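Local coordinates for isomerase/lactonizing enzyme (Agrobacterium tumefaciens, PDB 1RVK), which is of unknown function but belongs to the enolase superfamily, with a magnesium site that suggests abstraction of a proton next to a substrate carboxylate, at residues His87-Ser92 with Leu96-Leu101; Gly167-Thr172 with Ile278-Val283. All blocks are in the same frame, centred on the assembly; numbering follows the deposited sequence.

Contact 1. Residues His87-Ser92 with Leu96-Leu101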
loop_
_atom_site.group_PDB
_atom_site.type_symbol
_atom_site.label_atom_id
_atom_site.label_comp_id
_atom_site.label_asym_id
_atom_site.label_seq_id
_atom_site.Cartn_x
_atom_site.Cartn_y
_atom_site.Cartn_z
ATOM N N HIS A 87 -16.155 9.122 13.449
ATOM C CA HIS A 87 -17.454 9.130 14.105
ATOM C C HIS A 87 -18.617 9.257 13.122
ATOM O O HIS A 87 -19.722 8.798 13.403
ATOM C CB HIS A 87 -17.491 10.280 15.122
ATOM C CG HIS A 87 -18.860 10.600 15.642
ATOM N ND1 HIS A 87 -19.334 11.891 15.737
ATOM C CD2 HIS A 87 -19.855 9.800 16.095
ATOM C CE1 HIS A 87 -20.562 11.874 16.222
ATOM N NE2 HIS A 87 -20.903 10.617 16.448
ATOM N N TRP A 88 -18.373 9.876 11.969
ATOM C CA TRP A 88 -19.425 10.068 10.970
ATOM C C TRP A 88 -19.538 8.958 9.934
ATOM O O TRP A 88 -20.450 8.971 9.107
ATOM C CB TRP A 88 -19.219 11.399 10.234
ATOM C CG TRP A 88 -19.618 12.614 11.019
ATOM C CD1 TRP A 88 -20.135 12.648 12.284
ATOM C CD2 TRP A 88 -19.556 13.975 10.574
ATOM N NE1 TRP A 88 -20.400 13.949 12.654
ATOM C CE2 TRP A 88 -20.054 14.782 11.621
ATOM C CE3 TRP A 88 -19.129 14.591 9.389
ATOM C CZ2 TRP A 88 -20.136 16.176 11.519
ATOM C CZ3 TRP A 88 -19.212 15.977 9.286
ATOM C CH2 TRP A 88 -19.712 16.752 10.349
ATOM N N GLN A 89 -18.622 7.997 9.969
ATOM C CA GLN A 89 -18.659 6.916 8.989
ATOM C C GLN A 89 -19.896 6.040 9.103
ATOM O O GLN A 89 -20.549 5.743 8.105
ATOM C CB GLN A 89 -17.413 6.038 9.118
ATOM C CG GLN A 89 -16.138 6.710 8.663
ATOM C CD GLN A 89 -14.964 5.754 8.660
ATOM O OE1 GLN A 89 -14.485 5.340 9.713
ATOM N NE2 GLN A 89 -14.506 5.386 7.470
ATOM N N ARG A 90 -20.213 5.625 10.323
ATOM C CA ARG A 90 -21.355 4.758 10.562
ATOM C C ARG A 90 -22.653 5.262 9.932
ATOM O O ARG A 90 -23.397 4.485 9.322
ATOM C CB ARG A 90 -21.547 4.564 12.070
ATOM C CG ARG A 90 -22.692 3.630 12.442
ATOM C CD ARG A 90 -22.830 3.514 13.949
ATOM N NE ARG A 90 -23.861 2.549 14.323
ATOM C CZ ARG A 90 -25.161 2.723 14.112
ATOM N NH1 ARG A 90 -26.019 1.784 14.485
ATOM N NH2 ARG A 90 -25.605 3.835 13.540
ATOM N N GLY A 91 -22.920 6.557 10.062
ATOM C CA GLY A 91 -24.150 7.101 9.506
ATOM C C GLY A 91 -24.037 7.719 8.125
ATOM O O GLY A 91 -24.956 8.407 7.690
ATOM N N SER A 92 -22.942 7.447 7.422
ATOM C CA SER A 92 -22.709 8.022 6.094
ATOM C C SER A 92 -23.313 7.281 4.903
ATOM O O SER A 92 -22.973 7.587 3.759
ATOM C CB SER A 92 -21.207 8.150 5.845
ATOM O OG SER A 92 -20.620 6.867 5.675
ATOM N N LEU A 96 -18.715 7.542 3.400
ATOM C CA LEU A 96 -17.495 8.097 3.995
ATOM C C LEU A 96 -16.616 6.896 4.336
ATOM O O LEU A 96 -16.724 6.311 5.411
ATOM C CB LEU A 96 -17.808 8.909 5.258
ATOM C CG LEU A 96 -16.593 9.584 5.915
ATOM C CD1 LEU A 96 -15.932 10.538 4.921
ATOM C CD2 LEU A 96 -17.022 10.326 7.169
ATOM N N THR A 97 -15.745 6.544 3.397
ATOM C CA THR A 97 -14.871 5.380 3.518
ATOM C C THR A 97 -13.513 5.610 4.166
ATOM O O THR A 97 -13.080 6.750 4.346
ATOM C CB THR A 97 -14.620 4.788 2.136
ATOM O OG1 THR A 97 -13.833 5.710 1.368
ATOM C CG2 THR A 97 -15.948 4.548 1.421
ATOM N N ASP A 98 -12.842 4.511 4.515
ATOM C CA ASP A 98 -11.513 4.611 5.112
ATOM C C ASP A 98 -10.588 5.274 4.099
ATOM O O ASP A 98 -9.632 5.957 4.472
ATOM C CB ASP A 98 -10.951 3.228 5.474
ATOM C CG ASP A 98 -11.720 2.549 6.591
ATOM O OD1 ASP A 98 -12.423 3.249 7.353
ATOM O OD2 ASP A 98 -11.606 1.309 6.718
ATOM N N ARG A 99 -10.872 5.067 2.816
ATOM C CA ARG A 99 -10.068 5.672 1.763
ATOM C C ARG A 99 -10.164 7.195 1.827
ATOM O O ARG A 99 -9.172 7.891 1.623
ATOM C CB ARG A 99 -10.513 5.178 0.380
ATOM C CG ARG A 99 -10.046 3.765 0.039
ATOM C CD ARG A 99 -8.524 3.660 0.066
ATOM N NE ARG A 99 -7.880 4.372 -1.036
ATOM C CZ ARG A 99 -7.828 3.931 -2.290
ATOM N NH1 ARG A 99 -7.221 4.651 -3.225
ATOM N NH2 ARG A 99 -8.371 2.765 -2.611
ATOM N N THR A 100 -11.356 7.720 2.104
ATOM C CA THR A 100 -11.510 9.173 2.202
ATOM C C THR A 100 -10.765 9.675 3.442
ATOM O O THR A 100 -10.103 10.711 3.406
ATOM C CB THR A 100 -12.998 9.587 2.299
ATOM O OG1 THR A 100 -13.671 9.233 1.086
ATOM C CG2 THR A 100 -13.126 11.090 2.508
ATOM N N LEU A 101 -10.873 8.935 4.541
ATOM C CA LEU A 101 -10.181 9.311 5.767
ATOM C C LEU A 101 -8.671 9.361 5.532
ATOM O O LEU A 101 -7.982 10.253 6.028
ATOM C CB LEU A 101 -10.482 8.295 6.876
ATOM C CG LEU A 101 -11.737 8.446 7.742
ATOM C CD1 LEU A 101 -11.488 9.530 8.762
ATOM C CD2 LEU A 101 -12.960 8.752 6.892
#

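Contact 2. Residues Gly167-Thr172 with Ile278-Val283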
loop_
_atom_site.group_PDB
_atom_site.type_symbol
_atom_site.label_atom_id
_atom_site.label_comp_id
_atom_site.label_asym_id
_atom_site.label_seq_id
_atom_site.Cartn_x
_atom_site.Cartn_y
_atom_site.Cartn_z
ATOM N N GLY A 167 14.524 -8.749 -1.524
ATOM C CA GLY A 167 13.319 -9.518 -1.271
ATOM C C GLY A 167 12.401 -9.388 -2.471
ATOM O O GLY A 167 12.449 -8.383 -3.174
ATOM N N ILE A 168 11.572 -10.398 -2.710
ATOM C CA ILE A 168 10.649 -10.389 -3.842
ATOM C C ILE A 168 9.328 -11.025 -3.442
ATOM O O ILE A 168 9.321 -12.103 -2.849
ATOM C CB ILE A 168 11.219 -11.207 -5.026
ATOM C CG1 ILE A 168 12.526 -10.578 -5.507
ATOM C CG2 ILE A 168 10.201 -11.260 -6.171
ATOM C CD1 ILE A 168 13.275 -11.431 -6.515
ATOM N N LYS A 169 8.216 -10.367 -3.761
ATOM C CA LYS A 169 6.910 -10.933 -3.441
ATOM C C LYS A 169 6.113 -11.174 -4.713
ATOM O O LYS A 169 5.986 -10.290 -5.559
ATOM C CB LYS A 169 6.099 -10.015 -2.519
ATOM C CG LYS A 169 4.806 -10.684 -2.031
ATOM C CD LYS A 169 4.079 -9.868 -0.966
ATOM C CE LYS A 169 3.302 -8.703 -1.566
ATOM N NZ LYS A 169 2.687 -7.855 -0.499
ATOM N N LEU A 170 5.577 -12.379 -4.852
ATOM C CA LEU A 170 4.781 -12.688 -6.027
ATOM C C LEU A 170 3.301 -12.530 -5.741
ATOM O O LEU A 170 2.834 -12.898 -4.664
ATOM C CB LEU A 170 4.988 -14.137 -6.478
ATOM C CG LEU A 170 6.340 -14.736 -6.854
ATOM C CD1 LEU A 170 6.087 -16.122 -7.432
ATOM C CD2 LEU A 170 7.051 -13.870 -7.878
ATOM N N HIS A 171 2.578 -11.951 -6.693
ATOM C CA HIS A 171 1.123 -11.870 -6.614
ATOM C C HIS A 171 0.856 -12.826 -7.771
ATOM O O HIS A 171 1.301 -12.567 -8.890
ATOM C CB HIS A 171 0.574 -10.478 -6.967
ATOM C CG HIS A 171 0.673 -9.480 -5.854
ATOM N ND1 HIS A 171 1.802 -8.723 -5.629
ATOM C CD2 HIS A 171 -0.223 -9.109 -4.906
ATOM C CE1 HIS A 171 1.599 -7.928 -4.592
ATOM N NE2 HIS A 171 0.378 -8.143 -4.135
ATOM N N THR A 172 0.174 -13.938 -7.518
ATOM C CA THR A 172 -0.070 -14.894 -8.588
ATOM C C THR A 172 -1.358 -14.666 -9.379
ATOM O O THR A 172 -1.971 -13.604 -9.275
ATOM C CB THR A 172 0.019 -16.341 -8.049
ATOM O OG1 THR A 172 -0.624 -16.425 -6.769
ATOM C CG2 THR A 172 1.483 -16.741 -7.890
ATOM N N ILE A 278 2.429 -12.318 11.683
ATOM C CA ILE A 278 2.964 -10.994 11.365
ATOM C C ILE A 278 1.734 -10.150 11.053
ATOM O O ILE A 278 0.859 -10.585 10.303
ATOM C CB ILE A 278 3.860 -11.031 10.105
ATOM C CG1 ILE A 278 5.017 -12.015 10.299
ATOM C CG2 ILE A 278 4.394 -9.638 9.804
ATOM C CD1 ILE A 278 5.795 -12.297 9.021
ATOM N N LEU A 279 1.656 -8.953 11.625
ATOM C CA LEU A 279 0.507 -8.090 11.384
ATOM C C LEU A 279 0.694 -7.317 10.082
ATOM O O LEU A 279 1.802 -7.234 9.546
ATOM C CB LEU A 279 0.340 -7.106 12.546
ATOM C CG LEU A 279 -1.016 -6.406 12.692
ATOM C CD1 LEU A 279 -2.096 -7.447 12.987
ATOM C CD2 LEU A 279 -0.944 -5.369 13.819
ATOM N N ARG A 280 -0.395 -6.765 9.560
ATOM C CA ARG A 280 -0.307 -5.976 8.339
ATOM C C ARG A 280 -1.183 -4.745 8.491
ATOM O O ARG A 280 -2.212 -4.774 9.169
ATOM C CB ARG A 280 -0.755 -6.789 7.121
ATOM C CG ARG A 280 -0.457 -6.118 5.768
ATOM C CD ARG A 280 -0.291 -7.195 4.697
ATOM N NE ARG A 280 -0.015 -6.720 3.340
ATOM C CZ ARG A 280 1.102 -6.112 2.942
ATOM N NH1 ARG A 280 1.239 -5.752 1.670
ATOM N NH2 ARG A 280 2.072 -5.841 3.805
ATOM N N THR A 281 -0.746 -3.651 7.885
ATOM C CA THR A 281 -1.490 -2.407 7.920
ATOM C C THR A 281 -1.157 -1.698 6.622
ATOM O O THR A 281 -0.423 -2.229 5.788
ATOM C CB THR A 281 -1.071 -1.515 9.113
ATOM O OG1 THR A 281 -1.988 -0.420 9.235
ATOM C CG2 THR A 281 0.342 -0.963 8.908
ATOM N N GLY A 282 -1.705 -0.505 6.450
ATOM C CA GLY A 282 -1.445 0.265 5.251
ATOM C C GLY A 282 -2.207 1.559 5.399
ATOM O O GLY A 282 -3.316 1.557 5.929
ATOM N N VAL A 283 -1.624 2.663 4.947
ATOM C CA VAL A 283 -2.297 3.951 5.069
ATOM C C VAL A 283 -3.691 3.927 4.452
ATOM O O VAL A 283 -4.654 4.402 5.061
ATOM C CB VAL A 283 -1.459 5.073 4.429
ATOM C CG1 VAL A 283 -2.248 6.371 4.406
ATOM C CG2 VAL A 283 -0.172 5.258 5.225
#

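Contact 1. Residues His87-Ser92 with Leu96-Leu101
The carboxamide of Gln-89 reaches across the turn of a helical hairpin in the mandelate racemase-like N-terminal domain, where helix 78-89 ends and helix 98-116 begins. Its NE2 gives both hydrogens to the second segment. One goes to Asp-98 OD1 at 3.0 Å in a nearly straight bond (171°), meeting the anti side of a carboxylate turned well away from the amide plane; the other goes to Leu-96 O at 3.2 Å, from a position tilted off the carbonyl plane. Both acceptors lie close to the amide plane of Gln-89, so the pair fixes the rotation of the group. Nearer the backbone, the aliphatic part of Gln-89 crosses Leu-96 at about a right angle, CG to CG at 4.0 Å, while Leu-96 CD2 rests against Trp-88 CB at 3.9 Å.

Lys-263, at the start of a barrel helix, joins from outside, bonding to Gln-89 OE1 and forming a salt bridge with Asp-98 OD1. Thr-97 is the N-cap of the second helix, its OG1 accepting from Thr-100 N. The first helix runs out in a type I turn from Gln-89 to Ser-92. With chi1 at 70°, Ser-92 OG lies between its own backbone N and carbonyl carbon, donating to a lone pair of Gln-89 O at 2.7 Å and accepting from Leu-96 N at 3.0 Å.

Contact 2. Residues Gly167-Thr172 with Ile278-Val283
Lys-169 and Arg-280 point their polar ends at each other across the interior of the enolase-type barrel, from strands whose closest CA atoms, those of these two residues, are 14.7 Å apart. Across the two segments the approach is made by the amino group of Lys-169 and the guanidinium of Arg-280. Lys-169 CB points toward 278-283, and with CG anti to the backbone N (chi1 -172°) and CD extended beyond it, the chain continues in that direction. Its side chain packs beside Ser-136 and Met-204, on the strands that flank 167-171. The chain then bends at chi3 (78°), and CE delivers NZ to a place 3.4 Å from Arg-280 NH1. Both atoms are donors, and NZ meets the guanidinium obliquely.

Carboxylates hold both groups in place. Glu-329 is shared, with one carboxylate oxygen paired to Lys-169 NZ and the other to Arg-280 NH1; NZ also forms a salt bridge with Glu-232 and a hydrogen bond with Tyr-134 OH. Arg-280, extended from CG to NE, donates from NE to Glu-258. Glu-232 and Glu-258, together with Asp-206, bind the magnesium ion, and the Arg-280 side chain comes within about 4 Å of the metal. Lys-169 and Arg-280 are thus second-shell partners of the metal carboxylates, and probably help to hold them in place.

In the curled sheet, 167-171 runs parallel to its neighbours 130-137 and 202-206, while 278-281 lies on the far side of the barrel between the parallel strands 254-256 and 306-308, tied to the outer helices by Arg-280 O to Arg-267 NE on helix 263-272 and by Thr-281 OG1 to Thr-295 OG1 on helix 289-301.

How the contacts relate
The two contacts belong to different domains and differ in depth. Contact 1 is partly buried, its centre about 19 Å from the centre of the chain, and joins successive helices of the N-terminal domain; contact 2 is wholly buried, its centre about 8 Å from that of the chain, and spans two distant strands of the barrel. One combines apolar packing with direct hydrogen bonds over a short loop, whereas the other has lysine and arginine groups gathered round shared carboxylates. Lysine-carboxylate pairing occurs at both: at contact 1 it ties the hairpin to the barrel domain, at contact 2 it borders the metal site. Their centres are about 25 Å apart, and their nearest atoms, about 5 Å apart, do not touch.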